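Local structure of hydrazine synthase subunit alpha (Candidatus Kuenenia stuttgartiensis, 5C2V) at residues S127-G139 / Y389-T401. The protein joins hydroxylamine, delivered from the gamma subunit, with ammonia to give hydrazine, as the di-heme alpha subunit of the anammox hydrazine synthase complex. Sequence-based numbering, arbitrary orientation.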
loop_
_atom_site.group_PDB
_atom_site.type_symbol
_atom_site.label_atom_id
_atom_site.label_comp_id
_atom_site.label_asym_id
_atom_site.label_seq_id
_atom_site.Cartn_x
_atom_site.Cartn_y
_atom_site.Cartn_z
ATOM N N SER D 127 25.361 -16.924 -13.657
ATOM C CA SER D 127 24.948 -17.739 -12.511
ATOM C C SER D 127 24.698 -19.218 -12.824
ATOM O O SER D 127 23.584 -19.708 -12.644
ATOM C CB SER D 127 23.691 -17.138 -11.876
ATOM O OG SER D 127 23.956 -15.850 -11.348
ATOM N N PRO D 128 25.734 -19.935 -13.295
ATOM C CA PRO D 128 25.580 -21.375 -13.525
ATOM C C PRO D 128 25.656 -22.184 -12.230
ATOM O O PRO D 128 26.398 -21.812 -11.322
ATOM C CB PRO D 128 26.755 -21.702 -14.443
ATOM C CG PRO D 128 27.814 -20.747 -14.017
ATOM C CD PRO D 128 27.105 -19.481 -13.596
ATOM N N ILE D 129 24.897 -23.273 -12.151
ATOM C CA ILE D 129 24.995 -24.202 -11.028
ATOM C C ILE D 129 24.958 -25.640 -11.528
ATOM O O ILE D 129 24.437 -25.918 -12.611
ATOM C CB ILE D 129 23.859 -24.005 -9.998
ATOM C CG1 ILE D 129 22.493 -24.201 -10.659
ATOM C CG2 ILE D 129 23.956 -22.640 -9.328
ATOM C CD1 ILE D 129 21.335 -24.176 -9.688
ATOM N N TYR D 130 25.512 -26.551 -10.735
ATOM C CA TYR D 130 25.487 -27.965 -11.078
ATOM C C TYR D 130 24.283 -28.651 -10.449
ATOM O O TYR D 130 24.015 -28.499 -9.258
ATOM C CB TYR D 130 26.775 -28.661 -10.632
ATOM C CG TYR D 130 28.004 -28.228 -11.397
ATOM C CD1 TYR D 130 28.154 -28.537 -12.743
ATOM C CD2 TYR D 130 29.021 -27.520 -10.771
ATOM C CE1 TYR D 130 29.277 -28.147 -13.446
ATOM C CE2 TYR D 130 30.150 -27.126 -11.465
ATOM C CZ TYR D 130 30.272 -27.442 -12.803
ATOM O OH TYR D 130 31.392 -27.054 -13.499
ATOM N N TYR D 131 23.553 -29.393 -11.269
ATOM C CA TYR D 131 22.451 -30.211 -10.793
ATOM C C TYR D 131 22.718 -31.640 -11.212
ATOM O O TYR D 131 22.785 -31.935 -12.400
ATOM C CB TYR D 131 21.119 -29.722 -11.356
ATOM C CG TYR D 131 19.920 -30.481 -10.836
ATOM C CD1 TYR D 131 19.542 -30.386 -9.504
ATOM C CD2 TYR D 131 19.165 -31.287 -11.677
ATOM C CE1 TYR D 131 18.447 -31.075 -9.022
ATOM C CE2 TYR D 131 18.067 -31.980 -11.205
ATOM C CZ TYR D 131 17.713 -31.869 -9.877
ATOM O OH TYR D 131 16.620 -32.553 -9.398
ATOM N N ALA D 132 22.848 -32.543 -10.252
ATOM C CA ALA D 132 23.288 -33.874 -10.611
ATOM C C ALA D 132 22.076 -34.735 -10.933
ATOM O O ALA D 132 21.313 -35.129 -10.050
ATOM C CB ALA D 132 24.106 -34.473 -9.491
ATOM N N ALA D 133 21.924 -35.023 -12.221
ATOM C CA ALA D 133 20.763 -35.730 -12.738
ATOM C C ALA D 133 21.189 -37.059 -13.336
ATOM O O ALA D 133 21.818 -37.102 -14.393
ATOM C CB ALA D 133 20.044 -34.884 -13.777
ATOM N N GLY D 134 20.835 -38.146 -12.661
ATOM C CA GLY D 134 21.316 -39.456 -13.049
ATOM C C GLY D 134 22.778 -39.628 -12.685
ATOM O O GLY D 134 23.399 -40.631 -13.031
ATOM N N SER D 135 23.336 -38.628 -12.007
ATOM C CA SER D 135 24.694 -38.709 -11.485
ATOM C C SER D 135 24.688 -38.514 -9.976
ATOM O O SER D 135 24.440 -37.421 -9.489
ATOM C CB SER D 135 25.593 -37.665 -12.149
ATOM O OG SER D 135 25.347 -37.584 -13.542
ATOM N N ILE D 136 24.979 -39.573 -9.236
ATOM C CA ILE D 136 25.068 -39.478 -7.788
ATOM C C ILE D 136 26.463 -39.923 -7.385
ATOM O O ILE D 136 27.226 -39.160 -6.794
ATOM C CB ILE D 136 23.991 -40.323 -7.085
ATOM C CG1 ILE D 136 22.601 -39.785 -7.431
ATOM C CG2 ILE D 136 24.191 -40.306 -5.579
ATOM C CD1 ILE D 136 22.418 -38.312 -7.129
ATOM N N GLU D 137 26.784 -41.174 -7.705
ATOM C CA GLU D 137 28.133 -41.689 -7.534
ATOM C C GLU D 137 28.930 -41.561 -8.830
ATOM O O GLU D 137 28.382 -41.703 -9.926
ATOM C CB GLU D 137 28.094 -43.144 -7.077
ATOM C CG GLU D 137 26.924 -43.935 -7.633
ATOM C CD GLU D 137 26.837 -45.332 -7.051
ATOM O OE1 GLU D 137 26.742 -45.450 -5.811
ATOM O OE2 GLU D 137 26.857 -46.309 -7.830
ATOM N N GLU D 138 30.222 -41.280 -8.693
ATOM C CA GLU D 138 31.109 -41.072 -9.834
ATOM C C GLU D 138 31.254 -42.327 -10.685
ATOM O O GLU D 138 31.327 -43.439 -10.163
ATOM C CB GLU D 138 32.487 -40.617 -9.354
ATOM C CG GLU D 138 32.447 -39.554 -8.275
ATOM C CD GLU D 138 33.830 -39.170 -7.796
ATOM O OE1 GLU D 138 33.970 -38.805 -6.610
ATOM O OE2 GLU D 138 34.778 -39.236 -8.606
ATOM N N GLY D 139 31.303 -42.141 -12.000
ATOM C CA GLY D 139 31.449 -43.258 -12.911
ATOM C C GLY D 139 30.855 -42.993 -14.278
ATOM O O GLY D 139 30.745 -41.850 -14.722
ATOM N N TYR D 389 34.614 -27.149 -0.710
ATOM C CA TYR D 389 34.265 -28.271 0.155
ATOM C C TYR D 389 33.407 -29.252 -0.627
ATOM O O TYR D 389 32.866 -28.912 -1.680
ATOM C CB TYR D 389 33.524 -27.808 1.418
ATOM C CG TYR D 389 32.139 -27.244 1.179
ATOM C CD1 TYR D 389 31.958 -25.911 0.837
ATOM C CD2 TYR D 389 31.010 -28.042 1.316
ATOM C CE1 TYR D 389 30.691 -25.391 0.628
ATOM C CE2 TYR D 389 29.742 -27.533 1.113
ATOM C CZ TYR D 389 29.588 -26.208 0.766
ATOM O OH TYR D 389 28.325 -25.701 0.560
ATOM N N VAL D 390 33.277 -30.468 -0.110
ATOM C CA VAL D 390 32.484 -31.486 -0.784
ATOM C C VAL D 390 31.001 -31.282 -0.501
ATOM O O VAL D 390 30.567 -31.305 0.651
ATOM C CB VAL D 390 32.901 -32.904 -0.356
ATOM C CG1 VAL D 390 32.059 -33.943 -1.080
ATOM C CG2 VAL D 390 34.381 -33.124 -0.632
ATOM N N LYS D 391 30.228 -31.081 -1.563
ATOM C CA LYS D 391 28.797 -30.839 -1.433
ATOM C C LYS D 391 27.990 -32.109 -1.658
ATOM O O LYS D 391 28.226 -32.841 -2.619
ATOM C CB LYS D 391 28.342 -29.764 -2.419
ATOM C CG LYS D 391 28.903 -28.388 -2.139
ATOM C CD LYS D 391 28.460 -27.402 -3.198
ATOM C CE LYS D 391 28.990 -26.017 -2.903
ATOM N NZ LYS D 391 28.610 -25.053 -3.970
ATOM N N TYR D 392 27.037 -32.362 -0.769
ATOM C CA TYR D 392 26.127 -33.483 -0.943
ATOM C C TYR D 392 25.220 -33.211 -2.135
ATOM O O TYR D 392 24.904 -32.059 -2.433
ATOM C CB TYR D 392 25.301 -33.721 0.321
ATOM C CG TYR D 392 24.615 -35.066 0.348
ATOM C CD1 TYR D 392 25.329 -36.223 0.634
ATOM C CD2 TYR D 392 23.256 -35.182 0.090
ATOM C CE1 TYR D 392 24.710 -37.457 0.660
ATOM C CE2 TYR D 392 22.627 -36.413 0.114
ATOM C CZ TYR D 392 23.359 -37.547 0.400
ATOM O OH TYR D 392 22.738 -38.774 0.427
ATOM N N LYS D 393 24.806 -34.271 -2.821
ATOM C CA LYS D 393 23.983 -34.119 -4.013
ATOM C C LYS D 393 22.498 -34.240 -3.696
ATOM O O LYS D 393 22.072 -35.191 -3.040
ATOM C CB LYS D 393 24.374 -35.155 -5.068
ATOM C CG LYS D 393 25.733 -34.908 -5.698
ATOM C CD LYS D 393 26.127 -36.054 -6.616
ATOM C CE LYS D 393 27.524 -35.855 -7.180
ATOM N NZ LYS D 393 27.710 -36.577 -8.470
ATOM N N PRO D 394 21.704 -33.262 -4.156
ATOM C CA PRO D 394 20.246 -33.298 -4.009
ATOM C C PRO D 394 19.615 -34.336 -4.928
ATOM O O PRO D 394 20.233 -34.750 -5.908
ATOM C CB PRO D 394 19.812 -31.880 -4.407
ATOM C CG PRO D 394 21.060 -31.053 -4.363
ATOM C CD PRO D 394 22.164 -31.988 -4.730
ATOM N N ARG D 395 18.393 -34.743 -4.607
ATOM C CA ARG D 395 17.667 -35.720 -5.408
ATOM C C ARG D 395 17.403 -35.186 -6.811
ATOM O O ARG D 395 17.168 -33.991 -6.990
ATOM C CB ARG D 395 16.350 -36.081 -4.721
ATOM C CG ARG D 395 16.515 -36.399 -3.246
ATOM C CD ARG D 395 15.213 -36.258 -2.481
ATOM N NE ARG D 395 15.426 -36.411 -1.044
ATOM C CZ ARG D 395 14.558 -36.981 -0.215
ATOM N NH1 ARG D 395 13.409 -37.452 -0.678
ATOM N NH2 ARG D 395 14.840 -37.078 1.077
ATOM N N TRP D 396 17.452 -36.064 -7.807
ATOM C CA TRP D 396 17.119 -35.658 -9.166
ATOM C C TRP D 396 15.742 -36.186 -9.552
ATOM O O TRP D 396 15.468 -37.384 -9.458
ATOM C CB TRP D 396 18.190 -36.118 -10.164
ATOM C CG TRP D 396 18.290 -37.598 -10.371
ATOM C CD1 TRP D 396 18.970 -38.491 -9.596
ATOM C CD2 TRP D 396 17.713 -38.355 -11.444
ATOM N NE1 TRP D 396 18.842 -39.759 -10.110
ATOM C CE2 TRP D 396 18.075 -39.701 -11.245
ATOM C CE3 TRP D 396 16.921 -38.024 -12.547
ATOM C CZ2 TRP D 396 17.671 -40.718 -12.110
ATOM C CZ3 TRP D 396 16.521 -39.034 -13.404
ATOM C CH2 TRP D 396 16.898 -40.364 -13.181
ATOM N N ILE D 397 14.875 -35.272 -9.970
ATOM C CA ILE D 397 13.484 -35.590 -10.264
ATOM C C ILE D 397 13.313 -36.041 -11.713
ATOM O O ILE D 397 13.972 -35.523 -12.614
ATOM C CB ILE D 397 12.569 -34.376 -9.988
ATOM C CG1 ILE D 397 12.900 -33.759 -8.626
ATOM C CG2 ILE D 397 11.101 -34.772 -10.053
ATOM C CD1 ILE D 397 12.733 -34.714 -7.463
ATOM N N ASN D 398 12.432 -37.014 -11.925
ATOM C CA ASN D 398 12.162 -37.537 -13.258
ATOM C C ASN D 398 11.537 -36.499 -14.185
ATOM O O ASN D 398 10.547 -35.856 -13.834
ATOM C CB ASN D 398 11.247 -38.760 -13.169
ATOM C CG ASN D 398 11.902 -39.928 -12.458
ATOM O OD1 ASN D 398 12.586 -40.741 -13.077
ATOM N ND2 ASN D 398 11.692 -40.018 -11.149
ATOM N N THR D 399 12.119 -36.342 -15.370
ATOM C CA THR D 399 11.602 -35.405 -16.360
ATOM C C THR D 399 10.817 -36.118 -17.457
ATOM O O THR D 399 11.261 -37.126 -18.007
ATOM C CB THR D 399 12.731 -34.582 -17.007
ATOM O OG1 THR D 399 12.223 -33.902 -18.163
ATOM C CG2 THR D 399 13.883 -35.483 -17.425
ATOM N N PHE D 400 9.633 -35.596 -17.752
ATOM C CA PHE D 400 8.791 -36.149 -18.805
ATOM C C PHE D 400 8.929 -35.399 -20.129
ATOM O O PHE D 400 8.172 -35.641 -21.069
ATOM C CB PHE D 400 7.336 -36.192 -18.341
ATOM C CG PHE D 400 7.059 -37.301 -17.366
ATOM C CD1 PHE D 400 7.318 -37.140 -16.014
ATOM C CD2 PHE D 400 6.575 -38.520 -17.809
ATOM C CE1 PHE D 400 7.077 -38.168 -15.120
ATOM C CE2 PHE D 400 6.333 -39.552 -16.922
ATOM C CZ PHE D 400 6.584 -39.376 -15.576
ATOM N N THR D 401 9.872 -34.462 -20.192
ATOM C CA THR D 401 10.169 -33.786 -21.452
ATOM C C THR D 401 11.642 -33.909 -21.846
ATOM O O THR D 401 12.541 -33.813 -21.008
ATOM C CB THR D 401 9.789 -32.289 -21.404
ATOM O OG1 THR D 401 10.219 -31.648 -22.613
ATOM C CG2 THR D 401 10.438 -31.599 -20.212
#
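Trp396 stands up from the extended loop 389-401 and lies against the backbone bend at Ala133 and Gly134, just past the end of a strand in the N-terminal domain, which includes a six-bladed beta-propeller. Here the loop that follows strand 381-387 passes the C-terminal end of strand 124-131 and the bend after it. The bare backbone of Gly134 is the bump, and the indole face is the flat floor it rests on: Gly134 CA sits 3.9 Å from the centroid of the five-membered ring, a CH-pi contact only 19° off the ring normal. A chi1 of 68° sets CG of Trp396 between its own N and carbonyl carbon and turns the indole so that its face meets Gly134. Trp396 CB lies 3.3 Å from Ala132 O. Ile136 CD1 touches the indole obliquely, 4.2 Å from CD1 of Trp396. Farther back along the loop, toward 389, the extended chain of Lys393 passes the methyl of Ala132 and hydrogen-bonds to the Ile136 carbonyl, with NZ 3.1 Å from O but well above the carbonyl plane; Trp86 adds a cation-pi contact to this lysine. Arg20 of the gamma subunit packs on Ile136 and hydrogen-bonds to Lys393 O, so the contact adjoins a subunit interface. Tyr131, its CG anti to the backbone N, lays its hydroxyl against the loop backbone from Arg395 to Ile397; this hydroxyl also hydrogen-bonds to Gly237 O, and it accepts the Ile397 N-H, with N 3.3 Å from OH and an angle of 149° at the hydrogen.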